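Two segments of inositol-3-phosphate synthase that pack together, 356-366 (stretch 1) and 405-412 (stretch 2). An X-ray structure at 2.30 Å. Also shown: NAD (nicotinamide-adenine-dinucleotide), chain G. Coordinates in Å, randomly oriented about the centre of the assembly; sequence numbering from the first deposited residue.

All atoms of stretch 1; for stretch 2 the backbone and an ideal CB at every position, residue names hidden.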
# COMPACT_ATOMS: atom_id res chain seq x y z
N LEU A 356 -16.66 -4.53 -1.20
CA LEU A 356 -17.71 -3.50 -1.03
C LEU A 356 -18.90 -4.08 -0.25
O LEU A 356 -19.04 -5.30 -0.10
CB LEU A 356 -18.14 -2.92 -2.38
CG LEU A 356 -18.92 -3.75 -3.42
CD1 LEU A 356 -19.15 -2.91 -4.65
CD2 LEU A 356 -18.21 -5.06 -3.79
N GLY A 357 -19.74 -3.19 0.27
CA GLY A 357 -20.79 -3.62 1.17
C GLY A 357 -22.16 -3.17 0.77
O GLY A 357 -23.08 -3.29 1.57
N ASN A 358 -22.28 -2.65 -0.46
CA ASN A 358 -23.54 -2.13 -0.98
C ASN A 358 -24.42 -3.28 -1.52
O ASN A 358 -24.02 -4.45 -1.37
CB ASN A 358 -23.33 -0.95 -1.97
CG ASN A 358 -22.44 -1.28 -3.18
OD1 ASN A 358 -22.15 -2.44 -3.50
ND2 ASN A 358 -22.01 -0.23 -3.87
N ASN A 359 -25.60 -2.99 -2.09
CA ASN A 359 -26.43 -4.05 -2.69
C ASN A 359 -25.82 -4.68 -3.93
O ASN A 359 -26.17 -5.83 -4.28
CB ASN A 359 -27.87 -3.62 -3.00
CG ASN A 359 -28.78 -4.82 -3.30
OD1 ASN A 359 -28.86 -5.76 -2.51
ND2 ASN A 359 -29.46 -4.79 -4.45
N ASP A 360 -24.94 -3.93 -4.60
CA ASP A 360 -24.18 -4.45 -5.74
C ASP A 360 -23.30 -5.63 -5.26
O ASP A 360 -23.35 -6.72 -5.86
CB ASP A 360 -23.37 -3.30 -6.43
CG ASP A 360 -22.57 -3.76 -7.67
OD1 ASP A 360 -22.97 -4.78 -8.32
OD2 ASP A 360 -21.52 -3.17 -8.06
N GLY A 361 -22.55 -5.45 -4.17
CA GLY A 361 -21.70 -6.52 -3.61
C GLY A 361 -22.44 -7.75 -3.09
O GLY A 361 -22.02 -8.91 -3.33
N LYS A 362 -23.55 -7.51 -2.38
CA LYS A 362 -24.42 -8.57 -1.85
C LYS A 362 -25.00 -9.45 -2.98
O LYS A 362 -25.19 -10.68 -2.81
CB LYS A 362 -25.53 -7.94 -1.01
CG LYS A 362 -26.49 -8.90 -0.30
CD LYS A 362 -27.68 -8.08 0.28
CE LYS A 362 -28.96 -8.89 0.37
NZ LYS A 362 -29.33 -9.24 1.79
N ASN A 363 -25.25 -8.82 -4.13
CA ASN A 363 -25.66 -9.53 -5.35
C ASN A 363 -24.53 -10.36 -6.00
O ASN A 363 -24.73 -11.50 -6.44
CB ASN A 363 -26.25 -8.56 -6.40
CG ASN A 363 -27.02 -9.30 -7.50
OD1 ASN A 363 -27.98 -10.04 -7.22
ND2 ASN A 363 -26.61 -9.10 -8.75
N LEU A 364 -23.33 -9.78 -6.05
CA LEU A 364 -22.14 -10.46 -6.56
C LEU A 364 -21.52 -11.43 -5.54
O LEU A 364 -20.42 -11.94 -5.79
CB LEU A 364 -21.11 -9.43 -7.06
CG LEU A 364 -21.68 -8.34 -7.99
CD1 LEU A 364 -20.81 -7.06 -7.94
CD2 LEU A 364 -21.86 -8.85 -9.43
N SER A 365 -22.22 -11.66 -4.41
CA SER A 365 -21.89 -12.75 -3.44
C SER A 365 -22.08 -14.07 -4.15
O SER A 365 -21.37 -15.04 -3.84
CB SER A 365 -22.86 -12.81 -2.24
OG SER A 365 -22.72 -11.74 -1.32
N GLU A 366 -23.06 -14.12 -5.06
CA GLU A 366 -23.45 -15.39 -5.71
C GLU A 366 -22.70 -15.66 -7.03
O GLU A 366 -22.33 -14.71 -7.75
CB GLU A 366 -24.97 -15.54 -5.80
CG GLU A 366 -25.60 -15.70 -4.42
CD GLU A 366 -27.06 -16.17 -4.45
OE1 GLU A 366 -27.55 -16.65 -5.50
OE2 GLU A 366 -27.72 -16.05 -3.40
N UNK A 405 -15.40 -9.32 -3.32
CA UNK A 405 -15.90 -9.78 -2.03
C UNK A 405 -16.97 -8.90 -1.40
O UNK A 405 -16.95 -7.66 -1.50
CB UNK A 405 -14.73 -9.90 -1.05
N UNK A 406 -17.95 -9.54 -0.77
CA UNK A 406 -18.98 -8.79 -0.10
C UNK A 406 -18.58 -8.53 1.35
O UNK A 406 -18.54 -9.46 2.17
CB UNK A 406 -20.32 -9.53 -0.17
N UNK A 407 -18.26 -7.26 1.64
CA UNK A 407 -17.87 -6.79 2.98
C UNK A 407 -18.82 -5.65 3.36
O UNK A 407 -18.64 -4.51 2.91
CB UNK A 407 -16.41 -6.33 3.01
N UNK A 408 -19.87 -5.98 4.13
CA UNK A 408 -20.89 -4.98 4.51
C UNK A 408 -20.31 -3.65 5.03
O UNK A 408 -20.79 -2.60 4.63
CB UNK A 408 -21.80 -5.58 5.59
N UNK A 409 -19.26 -3.71 5.84
CA UNK A 409 -18.78 -2.52 6.57
C UNK A 409 -18.41 -1.29 5.70
O UNK A 409 -18.81 -0.15 6.01
CB UNK A 409 -17.55 -2.92 7.39
N UNK A 410 -17.65 -1.52 4.63
CA UNK A 410 -17.22 -0.44 3.72
C UNK A 410 -18.39 0.14 2.87
O UNK A 410 -18.27 1.22 2.30
CB UNK A 410 -16.13 -0.97 2.79
N UNK A 411 -19.50 -0.60 2.79
CA UNK A 411 -20.73 -0.16 2.11
C UNK A 411 -20.51 0.22 0.62
O UNK A 411 -20.01 -0.61 -0.18
CB UNK A 411 -21.32 1.04 2.86
N UNK A 412 -20.86 1.45 0.25
CA UNK A 412 -20.63 1.97 -1.12
C UNK A 412 -19.15 2.31 -1.41
O UNK A 412 -18.76 2.56 -2.57
CB UNK A 412 -21.48 3.22 -1.34
PA NAD G . -28.00 -1.56 -6.39
O1A NAD G . -28.39 -2.80 -5.74
O2A NAD G . -27.93 -0.50 -5.37
O5B NAD G . -29.05 -1.28 -7.54
C5B NAD G . -29.80 -2.32 -8.08
C4B NAD G . -31.26 -1.90 -8.05
O4B NAD G . -31.93 -2.54 -9.11
C3B NAD G . -31.95 -2.32 -6.79
O3B NAD G . -32.86 -1.26 -6.52
C2B NAD G . -32.79 -3.51 -7.15
O2B NAD G . -34.04 -3.29 -6.50
C1B NAD G . -33.00 -3.31 -8.65
N9A NAD G . -33.30 -4.47 -9.52
C8A NAD G . -32.83 -5.75 -9.48
N7A NAD G . -33.41 -6.45 -10.47
C5A NAD G . -34.26 -5.67 -11.17
C6A NAD G . -35.14 -5.89 -12.25
N6A NAD G . -35.32 -7.09 -12.82
N1A NAD G . -35.90 -4.84 -12.69
C2A NAD G . -35.84 -3.62 -12.09
N3A NAD G . -35.02 -3.44 -11.02
C4A NAD G . -34.22 -4.43 -10.55
O3 NAD G . -26.60 -1.71 -7.20
PN NAD G . -25.92 -0.43 -7.85
O1N NAD G . -26.99 0.57 -8.09
O2N NAD G . -24.78 -0.06 -7.00
O5D NAD G . -25.46 -0.88 -9.33
C5D NAD G . -26.34 -1.58 -10.19
C4D NAD G . -25.65 -2.39 -11.31
O4D NAD G . -24.66 -1.60 -11.94
C3D NAD G . -24.94 -3.66 -10.82
O3D NAD G . -25.16 -4.68 -11.75
C2D NAD G . -23.48 -3.32 -10.95
O2D NAD G . -22.62 -4.41 -11.24
C1D NAD G . -23.50 -2.39 -12.13
N1N NAD G . -22.23 -1.68 -12.09
C2N NAD G . -21.93 -0.87 -11.04
C3N NAD G . -20.71 -0.24 -11.01
C7N NAD G . -20.59 0.89 -10.07
O7N NAD G . -21.71 1.10 -9.23
N7N NAD G . -19.48 1.65 -10.06
C4N NAD G . -19.79 -0.39 -12.07
C5N NAD G . -20.10 -1.22 -13.12
C6N NAD G . -21.34 -1.88 -13.12

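Position 405 opens the stretch as a strand residue whose backbone does the work: its O accepts from Leu356 N at 3.2 Å. The CA-to-CB bond points away, and nothing of stretch 1 lies within 5.5 Å of the ideal CB, so this contact asks little of the side chain; a long polar one would do as well as a beta-branched one. The deposited residue is Lys405, whose side chain stays clear of stretch 1 while its backbone O makes the bond.

Position 406 is different. It pairs with Leu356 in a parallel bridge, and its ideal CB sits 3.5 Å from Ser365 OG and 3.6 Å from Gly361 O, beside the last part of the short helix and the turn after it. Gly361 leaves a gap there, and Gly357 adds no side chain of its own. The space is wide and flat, lined by backbone and by the aliphatic start of Lys362, which suits a broad side chain: an aromatic, or perhaps a long aliphatic such as methionine. It is Tyr406, and with chi1 at 178° its ring packs against Gly361 and Lys362. Lys362 CB stands 3.8 Å from the centroid of the Tyr406 ring, over the face, in a CH-pi contact, while Gly357 O meets the ring edge, 3.5 Å from Tyr406 CE1. The match is mutual: an ideal CB on Gly361 would come within 3.2 Å of Tyr406 CD1, so the glycine makes room for the ring.

At 407 the backbone again takes the lead, its N donating to Leu356 O at 2.7 Å. CA-to-CB points sideways, with the ideal CB 4.2 Å from Leu356 O, and extended angles favour a beta-branched residue, though other aliphatics would fit. Val407 is found, touching stretch 1 mainly through its main chain.

Position 408 has phi near -47°, which proline tolerates well, its N has no acceptor in stretch 1, and its CB points away. Many residues would suit; Pro408 is deposited. Its CA lies 3.6 Å from Gly357 CA, an approach open to glycine, since an ideal CB there would fall 2.1 Å from Pro408 O.

Position 409 points away into space that stretch 1 does not occupy, leaving the choice free here; it is Tyr409.

Position 410 points sideways, its ideal CB 4.8 Å from Leu356 CA, so a small or medium aliphatic could reach across. Val410 does, placing CG2 3.5 Å from Leu356 CA.

At 411 phi is positive (56°, with psi -122°), a combination that favours glycine. The CB points away, so a small side chain meets no obstacle from stretch 1. Ala411 takes the strained angles, and its O accepts from Gly357 N at 2.6 Å, where Gly357 CA and Ala411 CA are 3.6 Å apart.

Position 412 has CA-to-CB directed away, yet its ideal CB is 4.3 Å from Asn358 ND2, a donor left available because Asn358 OD1 caps the helix at Gly361 N. An acceptor is called for: aspartate, asparagine or a hydroxyl. Asp412 answers, its OD1 accepting from Asn358 ND2 at 3.2 Å.

Stretch 2 405-412: KYVPYVAD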
# COMPACT_ATOMS: atom_id res chain seq x y z
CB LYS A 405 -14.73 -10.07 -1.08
CG LYS A 405 -14.27 -11.52 -1.16
CD LYS A 405 -15.34 -12.40 -0.48
CE LYS A 405 -14.87 -13.82 -0.17
NZ LYS A 405 -15.64 -14.83 -0.94
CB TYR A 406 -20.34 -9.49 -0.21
CG TYR A 406 -21.45 -8.76 0.51
CD1 TYR A 406 -21.63 -7.38 0.34
CD2 TYR A 406 -22.32 -9.45 1.35
CE1 TYR A 406 -22.64 -6.71 1.01
CE2 TYR A 406 -23.33 -8.79 2.01
CZ TYR A 406 -23.48 -7.42 1.85
OH TYR A 406 -24.50 -6.78 2.51
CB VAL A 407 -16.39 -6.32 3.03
CG1 VAL A 407 -16.04 -5.71 4.42
CG2 VAL A 407 -15.44 -7.47 2.65
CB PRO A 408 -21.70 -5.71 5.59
CG PRO A 408 -21.63 -7.15 5.15
CD PRO A 408 -20.19 -7.33 4.64
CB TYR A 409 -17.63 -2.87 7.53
CG TYR A 409 -17.35 -1.73 8.48
CD1 TYR A 409 -18.21 -1.45 9.56
CD2 TYR A 409 -16.24 -0.90 8.27
CE1 TYR A 409 -17.96 -0.39 10.41
CE2 TYR A 409 -15.99 0.18 9.10
CZ TYR A 409 -16.85 0.43 10.17
OH TYR A 409 -16.57 1.49 10.99
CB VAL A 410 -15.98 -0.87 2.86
CG1 VAL A 410 -14.90 -1.50 3.75
CG2 VAL A 410 -16.36 -1.83 1.74
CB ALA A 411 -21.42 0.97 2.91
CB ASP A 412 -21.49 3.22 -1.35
CG ASP A 412 -21.55 3.61 -2.82
OD1 ASP A 412 -22.25 2.90 -3.58
OD2 ASP A 412 -20.91 4.60 -3.29
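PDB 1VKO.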